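Local coordinates for protein transcriptional regulator, TetR family (Thermus thermophilus, PDB 3VPR) that represses transcription as a TetR-family regulator, probably by binding promoter DNA through a helix-turn-helix motif in its N-terminal domain, at residues H42-S46 / K47-L51; L70-D74 / P75-L79; N156-I159 / R160-P164. All coordinates share one frame; numbering follows the deposited sequence.

Contact 1: residues H42-S46 / K47-L51; sequences HHFGS and KEEIL
S46 and E49 meet in a serine N-cap, which starts helix 47-70 just after helix 37-44, the second helix of the predicted helix-turn-helix and, as in other TetR-family proteins, probably the recognition helix. The first turn of a helix has N-H groups with no preceding carbonyls to receive them, and S46 supplies a substitute: its OG accepts from E49 N at 3.1 Å, with an N-H...O angle of 146°. Serine suits the place because its hydroxyl is only one bond beyond CB. A chi1 of 64° sets OG between the backbone N and the carbonyl carbon, which brings it to E49 N. The carbonyl oxygen of S46 adds two weak bonds, from E49 N at 3.3 Å and from I50 N at 3.4 Å, so the amide of E49 is shared between two acceptors of one residue. Behind the cap, F44 O weakly accepts from S46 N at 2.8 Å. G45 leaves helical geometry with a positive phi of 77°, a conformation that glycine adopts most easily.

The charged ends of K47 and E48 find partners outside the turn. K47 runs extended to give NZ to Y21 O and, weakly, to T24 O, and makes a cation-pi contact with Y21. E48 OE2 accepts from S108 N and N111 ND2, which ties the start of the helix to the loop at S108 and to helix 109-135. F44 and I50 form the apolar part of the contact, crossing at about a right angle, and both pack on L9 of helix 4-19, where R5 also makes a cation-pi contact with F44. The CG1 methylene of I50 lies 3.6 Å from F44 CG and 3.5 Å from the carbonyl oxygen S46 O.

Contact 2: residues L70-D74 / P75-L79; sequences LEVAD and PKEAL
D74 and K76 form an aspartate N-cap that opens helix 75-92, the first helix after the loop that follows helix 47-70. With D74 CG anti to the backbone N (chi1 174°), the carboxylate swings over the first turn, and OD1 accepts from K76 N at 3.1 Å. The donor comes from above the carboxylate plane, 67° out of it. D74 O accepts from A78 N at 2.8 Å, nearly in line with its C=O, and weakly from E77 N. An acidic residue suits this end, where its negative charge probably interacts favourably with the positive end of the helix dipole. Replacing D74 by alanine removes the carboxylate, would probably leave K76 N without its acceptor and could weaken the first turn.

P75 fits the first helical position because its nitrogen has no hydrogen needing an acceptor, and its ring packs on Q136 and F139 of the loop after helix 109-135. V72 lies against A78, whose small methyl allows the close approach, and sets CG1 near E77 CB, while R132 of helix 109-135 donates to V72 O. The two beta carbons, V72 CB and A78 CB, are 3.7 Å apart.

Contact 3: residues N156-I159 / R160-P164; sequences NWMI and RWFRP
W157 CG stands anti to the backbone N (chi1 -171°) and W161 CG lies between its N and carbonyl carbon (chi1 65°), which on the last turn of helix 144-161 brings W157 CD1 within 3.7 Å of W161 CD1. Their five-membered rings are inclined at 51°, an oblique pairing rather than a stack. R160 lays CG over one face of W157, a CH-pi contact 4.2 Å from the centre of the six-membered ring, and its chain, bent at chi2, brings NH1 within 3.5 Å of W157 CH2. Arginine suits this spot because methylenes and guanidinium can both lie by an indole. M158, modelled as selenomethionine, meets W161 and F162 through a chain bent at chi3: its CG lies 3.7 Å from W161 CZ2, and its CE is as close to F162 CD1.

The backbone is loosening here. R160 N reaches W157 O at 2.9 Å, three residues back, and W161 N bonds only weakly to M158 O, but F162 N closes on that same oxygen at 2.8 Å, in the carbonyl plane.

M158 and F162 pack on A170 of helix 170-183, M158 and I159 on F90 of helix 75-92. W157 rests against R160 of the second subunit, and R149 of that subunit makes a cation-pi contact with W161, placing this helix end between its own subunit's helices and the dimer partner.

How the contacts relate
The three contacts come in series along the chain. Contact 1 starts helix 47-70 in the DNA-binding part of the protein; contact 2 follows the end of that same long helix and begins helix 75-92, on the opposite side of the chain's centre. Their centres are about 39 Å apart, joined by helix 47-70, which runs from the DNA-binding part into the C-terminal part. Contact 3, at the end of helix 144-161, lies about 27 Å from contact 1 and about 25 Å from contact 2, centre to centre. Contacts 2 and 3 share the TetR-like C-terminal region, and both touch the second subunit, consistent with that region carrying dimerisation, while contact 1 touches no partner chain.

Contact 1: residues H42-S46 / K47-L51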
loop_
_atom_site.group_PDB
_atom_site.type_symbol
_atom_site.label_atom_id
_atom_site.label_comp_id
_atom_site.label_asym_id
_atom_site.label_seq_id
_atom_site.Cartn_x
_atom_site.Cartn_y
_atom_site.Cartn_z
ATOM N N HIS A 42 -7.124 -33.268 4.438
ATOM C CA HIS A 42 -7.600 -33.746 5.737
ATOM C C HIS A 42 -7.459 -32.687 6.826
ATOM O O HIS A 42 -8.319 -32.581 7.705
ATOM C CB HIS A 42 -6.831 -34.994 6.176
ATOM C CG HIS A 42 -7.156 -36.228 5.393
ATOM N ND1 HIS A 42 -6.451 -37.404 5.545
ATOM C CD2 HIS A 42 -8.090 -36.469 4.440
ATOM C CE1 HIS A 42 -6.934 -38.317 4.718
ATOM N NE2 HIS A 42 -7.930 -37.776 4.036
ATOM N N HIS A 43 -6.372 -31.915 6.766
ATOM C CA HIS A 43 -6.105 -30.888 7.766
ATOM C C HIS A 43 -6.776 -29.557 7.500
ATOM O O HIS A 43 -7.046 -28.810 8.432
ATOM C CB HIS A 43 -4.603 -30.627 7.890
ATOM C CG HIS A 43 -3.844 -31.733 8.545
ATOM N ND1 HIS A 43 -3.383 -32.833 7.853
ATOM C CD2 HIS A 43 -3.468 -31.913 9.835
ATOM C CE1 HIS A 43 -2.752 -33.640 8.688
ATOM N NE2 HIS A 43 -2.790 -33.106 9.896
ATOM N N PHE A 44 -7.063 -29.274 6.232
ATOM C CA PHE A 44 -7.644 -27.994 5.852
ATOM C C PHE A 44 -8.872 -28.015 4.941
ATOM O O PHE A 44 -9.540 -27.006 4.801
ATOM C CB PHE A 44 -6.549 -27.144 5.210
ATOM C CG PHE A 44 -5.460 -26.765 6.164
ATOM C CD1 PHE A 44 -5.653 -25.738 7.082
ATOM C CD2 PHE A 44 -4.265 -27.472 6.189
ATOM C CE1 PHE A 44 -4.668 -25.425 8.015
ATOM C CE2 PHE A 44 -3.272 -27.169 7.119
ATOM C CZ PHE A 44 -3.471 -26.148 8.033
ATOM N N GLY A 45 -9.149 -29.148 4.309
ATOM C CA GLY A 45 -10.311 -29.235 3.447
ATOM C C GLY A 45 -10.155 -28.584 2.084
ATOM O O GLY A 45 -10.707 -29.076 1.111
ATOM N N SER A 46 -9.416 -27.483 2.002
ATOM C CA SER A 46 -9.223 -26.807 0.723
ATOM C C SER A 46 -8.045 -25.863 0.786
ATOM O O SER A 46 -7.565 -25.505 1.866
ATOM C CB SER A 46 -10.467 -25.994 0.347
ATOM O OG SER A 46 -10.679 -24.950 1.290
ATOM N N LYS A 47 -7.600 -25.456 -0.393
ATOM C CA LYS A 47 -6.494 -24.519 -0.536
ATOM C C LYS A 47 -6.919 -23.172 0.032
ATOM O O LYS A 47 -6.138 -22.469 0.676
ATOM C CB LYS A 47 -6.164 -24.357 -2.020
ATOM C CG LYS A 47 -4.990 -23.446 -2.344
ATOM C CD LYS A 47 -4.949 -23.194 -3.875
ATOM C CE LYS A 47 -3.974 -22.102 -4.258
ATOM N NZ LYS A 47 -4.041 -21.805 -5.718
ATOM N N GLU A 48 -8.172 -22.815 -0.223
ATOM C CA GLU A 48 -8.720 -21.541 0.226
ATOM C C GLU A 48 -8.724 -21.453 1.752
ATOM O O GLU A 48 -8.502 -20.386 2.314
ATOM C CB GLU A 48 -10.143 -21.375 -0.351
ATOM C CG GLU A 48 -10.825 -20.030 -0.095
ATOM C CD GLU A 48 -11.445 -19.940 1.284
ATOM O OE1 GLU A 48 -11.709 -21.006 1.884
ATOM O OE2 GLU A 48 -11.681 -18.808 1.760
ATOM N N GLU A 49 -8.969 -22.578 2.416
ATOM C CA GLU A 49 -8.980 -22.601 3.873
ATOM C C GLU A 49 -7.573 -22.360 4.409
ATOM O O GLU A 49 -7.424 -21.772 5.481
ATOM C CB GLU A 49 -9.517 -23.937 4.395
ATOM C CG GLU A 49 -9.385 -24.136 5.907
ATOM C CD GLU A 49 -10.296 -23.235 6.709
ATOM O OE1 GLU A 49 -11.329 -22.801 6.166
ATOM O OE2 GLU A 49 -9.997 -22.980 7.894
ATOM N N ILE A 50 -6.553 -22.791 3.662
ATOM C CA ILE A 50 -5.153 -22.599 4.079
ATOM C C ILE A 50 -4.832 -21.107 4.005
ATOM O O ILE A 50 -4.259 -20.532 4.940
ATOM C CB ILE A 50 -4.163 -23.391 3.164
ATOM C CG1 ILE A 50 -4.413 -24.894 3.318
ATOM C CG2 ILE A 50 -2.707 -23.054 3.526
ATOM C CD1 ILE A 50 -3.458 -25.780 2.516
ATOM N N LEU A 51 -5.221 -20.486 2.895
ATOM C CA LEU A 51 -5.027 -19.054 2.704
ATOM C C LEU A 51 -5.805 -18.301 3.784
ATOM O O LEU A 51 -5.349 -17.303 4.325
ATOM C CB LEU A 51 -5.552 -18.625 1.328
ATOM C CG LEU A 51 -5.667 -17.105 1.156
ATOM C CD1 LEU A 51 -4.290 -16.480 1.320
ATOM C CD2 LEU A 51 -6.251 -16.760 -0.205
#

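Contact 2: residues L70-D74 / P75-L79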
loop_
_atom_site.group_PDB
_atom_site.type_symbol
_atom_site.label_atom_id
_atom_site.label_comp_id
_atom_site.label_asym_id
_atom_site.label_seq_id
_atom_site.Cartn_x
_atom_site.Cartn_y
_atom_site.Cartn_z
ATOM N N LEU A 70 -4.011 0.087 23.648
ATOM C CA LEU A 70 -5.202 0.706 24.204
ATOM C C LEU A 70 -5.085 0.852 25.724
ATOM O O LEU A 70 -5.730 1.713 26.333
ATOM C CB LEU A 70 -6.442 -0.127 23.858
ATOM C CG LEU A 70 -6.914 -0.152 22.399
ATOM C CD1 LEU A 70 -8.136 -1.051 22.260
ATOM C CD2 LEU A 70 -7.251 1.257 21.948
ATOM N N GLU A 71 -4.240 0.020 26.325
ATOM C CA GLU A 71 -4.040 0.031 27.769
ATOM C C GLU A 71 -3.043 1.071 28.268
ATOM O O GLU A 71 -2.874 1.236 29.477
ATOM C CB GLU A 71 -3.619 -1.362 28.248
ATOM C CG GLU A 71 -4.679 -2.435 28.026
ATOM C CD GLU A 71 -5.987 -2.117 28.728
ATOM O OE1 GLU A 71 -5.975 -1.997 29.970
ATOM O OE2 GLU A 71 -7.025 -1.986 28.041
ATOM N N VAL A 72 -2.389 1.774 27.350
ATOM C CA VAL A 72 -1.426 2.803 27.734
ATOM C C VAL A 72 -2.149 4.128 27.975
ATOM O O VAL A 72 -2.796 4.668 27.075
ATOM C CB VAL A 72 -0.345 2.997 26.643
ATOM C CG1 VAL A 72 0.618 4.109 27.044
ATOM C CG2 VAL A 72 0.410 1.691 26.431
ATOM N N ALA A 73 -2.033 4.640 29.197
ATOM C CA ALA A 73 -2.675 5.888 29.593
ATOM C C ALA A 73 -2.357 7.050 28.653
ATOM O O ALA A 73 -3.253 7.582 28.011
ATOM C CB ALA A 73 -2.276 6.246 31.027
ATOM N N ASP A 74 -1.088 7.442 28.581
ATOM C CA ASP A 74 -0.647 8.540 27.715
ATOM C C ASP A 74 -0.897 8.258 26.222
ATOM O O ASP A 74 -0.222 7.431 25.610
ATOM C CB ASP A 74 0.844 8.822 27.965
ATOM C CG ASP A 74 1.422 9.855 27.010
ATOM O OD1 ASP A 74 0.648 10.628 26.408
ATOM O OD2 ASP A 74 2.662 9.905 26.871
ATOM N N PRO A 75 -1.880 8.954 25.624
ATOM C CA PRO A 75 -2.240 8.797 24.205
ATOM C C PRO A 75 -1.050 8.838 23.243
ATOM O O PRO A 75 -1.056 8.154 22.225
ATOM C CB PRO A 75 -3.211 9.952 23.965
ATOM C CG PRO A 75 -3.863 10.128 25.316
ATOM C CD PRO A 75 -2.691 10.013 26.256
ATOM N N LYS A 76 -0.036 9.639 23.563
ATOM C CA LYS A 76 1.144 9.738 22.708
ATOM C C LYS A 76 1.955 8.454 22.742
ATOM O O LYS A 76 2.455 7.990 21.714
ATOM C CB LYS A 76 2.037 10.904 23.135
ATOM C CG LYS A 76 1.408 12.285 22.978
ATOM C CD LYS A 76 2.447 13.387 23.161
ATOM C CE LYS A 76 3.158 13.274 24.509
ATOM N NZ LYS A 76 4.321 14.209 24.625
ATOM N N GLU A 77 2.088 7.893 23.937
ATOM C CA GLU A 77 2.839 6.662 24.145
ATOM C C GLU A 77 2.030 5.465 23.634
ATOM O O GLU A 77 2.587 4.473 23.170
ATOM C CB GLU A 77 3.147 6.512 25.635
ATOM C CG GLU A 77 4.155 5.435 25.970
ATOM C CD GLU A 77 5.459 5.610 25.216
ATOM O OE1 GLU A 77 5.936 6.758 25.108
ATOM O OE2 GLU A 77 6.011 4.594 24.742
ATOM N N ALA A 78 0.706 5.572 23.720
ATOM C CA ALA A 78 -0.171 4.513 23.256
ATOM C C ALA A 78 -0.082 4.414 21.732
ATOM O O ALA A 78 -0.120 3.321 21.157
ATOM C CB ALA A 78 -1.608 4.808 23.678
ATOM N N LEU A 79 0.038 5.562 21.076
ATOM C CA LEU A 79 0.128 5.570 19.623
ATOM C C LEU A 79 1.459 4.968 19.193
ATOM O O LEU A 79 1.512 4.190 18.247
ATOM C CB LEU A 79 0.001 6.997 19.084
ATOM C CG LEU A 79 0.170 7.135 17.562
ATOM C CD1 LEU A 79 -0.949 6.387 16.850
ATOM C CD2 LEU A 79 0.167 8.609 17.167
#

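Contact 3: residues N156-I159 / R160-P164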
loop_
_atom_site.group_PDB
_atom_site.type_symbol
_atom_site.label_atom_id
_atom_site.label_comp_id
_atom_site.label_asym_id
_atom_site.label_seq_id
_atom_site.Cartn_x
_atom_site.Cartn_y
_atom_site.Cartn_z
ATOM N N ASN A 156 1.322 -0.231 6.809
ATOM C CA ASN A 156 1.023 -1.258 5.803
ATOM C C ASN A 156 1.785 -1.127 4.488
ATOM O O ASN A 156 2.139 -2.139 3.889
ATOM C CB ASN A 156 -0.483 -1.334 5.520
ATOM C CG ASN A 156 -1.278 -1.801 6.730
ATOM O OD1 ASN A 156 -0.724 -2.435 7.622
ATOM N ND2 ASN A 156 -2.580 -1.495 6.761
ATOM N N TRP A 157 2.045 0.096 4.031
ATOM C CA TRP A 157 2.797 0.256 2.790
ATOM C C TRP A 157 4.173 -0.394 2.932
ATOM O O TRP A 157 4.788 -0.751 1.934
ATOM C CB TRP A 157 2.967 1.732 2.429
ATOM C CG TRP A 157 3.545 1.971 1.042
ATOM C CD1 TRP A 157 4.660 2.708 0.725
ATOM C CD2 TRP A 157 2.987 1.541 -0.207
ATOM N NE1 TRP A 157 4.824 2.762 -0.638
ATOM C CE2 TRP A 157 3.814 2.054 -1.233
ATOM C CE3 TRP A 157 1.871 0.771 -0.558
ATOM C CZ2 TRP A 157 3.553 1.826 -2.589
ATOM C CZ3 TRP A 157 1.610 0.543 -1.910
ATOM C CH2 TRP A 157 2.452 1.069 -2.907
HETATM N N MSE A 158 4.654 -0.555 4.163
HETATM C CA MSE A 158 5.952 -1.195 4.397
HETATM C C MSE A 158 6.015 -2.588 3.753
HETATM O O MSE A 158 7.095 -3.073 3.392
HETATM C CB MSE A 158 6.232 -1.335 5.899
HETATM C CG MSE A 158 6.766 -0.083 6.593
HETATM SE SE MSE A 158 7.156 -0.389 8.497
HETATM C CE MSE A 158 8.814 -1.358 8.305
ATOM N N ILE A 159 4.855 -3.227 3.625
ATOM C CA ILE A 159 4.744 -4.556 3.022
ATOM C C ILE A 159 5.275 -4.562 1.585
ATOM O O ILE A 159 5.562 -5.620 1.027
ATOM C CB ILE A 159 3.257 -5.040 3.016
ATOM C CG1 ILE A 159 2.748 -5.171 4.461
ATOM C CG2 ILE A 159 3.126 -6.380 2.277
ATOM C CD1 ILE A 159 1.235 -5.371 4.581
ATOM N N ARG A 160 5.422 -3.378 0.997
ATOM C CA ARG A 160 5.897 -3.258 -0.375
ATOM C C ARG A 160 7.353 -2.841 -0.525
ATOM O O ARG A 160 7.979 -3.146 -1.540
ATOM C CB ARG A 160 5.019 -2.270 -1.148
ATOM C CG ARG A 160 3.671 -2.829 -1.574
ATOM C CD ARG A 160 3.855 -3.954 -2.581
ATOM N NE ARG A 160 2.603 -4.354 -3.218
ATOM C CZ ARG A 160 1.822 -3.540 -3.922
ATOM N NH1 ARG A 160 2.149 -2.260 -4.085
ATOM N NH2 ARG A 160 0.716 -4.011 -4.480
ATOM N N TRP A 161 7.896 -2.147 0.468
ATOM C CA TRP A 161 9.279 -1.701 0.366
ATOM C C TRP A 161 10.233 -2.222 1.434
ATOM O O TRP A 161 11.449 -2.135 1.262
ATOM C CB TRP A 161 9.354 -0.171 0.351
ATOM C CG TRP A 161 8.896 0.502 1.630
ATOM C CD1 TRP A 161 7.634 0.938 1.921
ATOM C CD2 TRP A 161 9.709 0.840 2.767
ATOM N NE1 TRP A 161 7.613 1.530 3.160
ATOM C CE2 TRP A 161 8.871 1.481 3.702
ATOM C CE3 TRP A 161 11.062 0.661 3.084
ATOM C CZ2 TRP A 161 9.346 1.951 4.933
ATOM C CZ3 TRP A 161 11.534 1.130 4.311
ATOM C CH2 TRP A 161 10.676 1.766 5.219
ATOM N N PHE A 162 9.707 -2.756 2.534
ATOM C CA PHE A 162 10.595 -3.251 3.579
ATOM C C PHE A 162 11.284 -4.538 3.177
ATOM O O PHE A 162 10.635 -5.521 2.813
ATOM C CB PHE A 162 9.857 -3.498 4.892
ATOM C CG PHE A 162 10.769 -3.924 6.014
ATOM C CD1 PHE A 162 11.633 -3.009 6.606
ATOM C CD2 PHE A 162 10.781 -5.241 6.459
ATOM C CE1 PHE A 162 12.497 -3.399 7.632
ATOM C CE2 PHE A 162 11.643 -5.642 7.483
ATOM C CZ PHE A 162 12.504 -4.714 8.072
ATOM N N ARG A 163 12.608 -4.527 3.262
ATOM C CA ARG A 163 13.390 -5.695 2.907
ATOM C C ARG A 163 13.798 -6.475 4.149
ATOM O O ARG A 163 14.539 -5.970 4.993
ATOM C CB ARG A 163 14.637 -5.275 2.121
ATOM N N PRO A 164 13.290 -7.712 4.288
ATOM C CA PRO A 164 13.632 -8.546 5.445
ATOM C C PRO A 164 15.132 -8.814 5.374
ATOM O O PRO A 164 15.781 -9.114 6.376
ATOM C CB PRO A 164 12.813 -9.811 5.212
ATOM C CG PRO A 164 11.617 -9.305 4.456
ATOM C CD PRO A 164 12.246 -8.354 3.471
#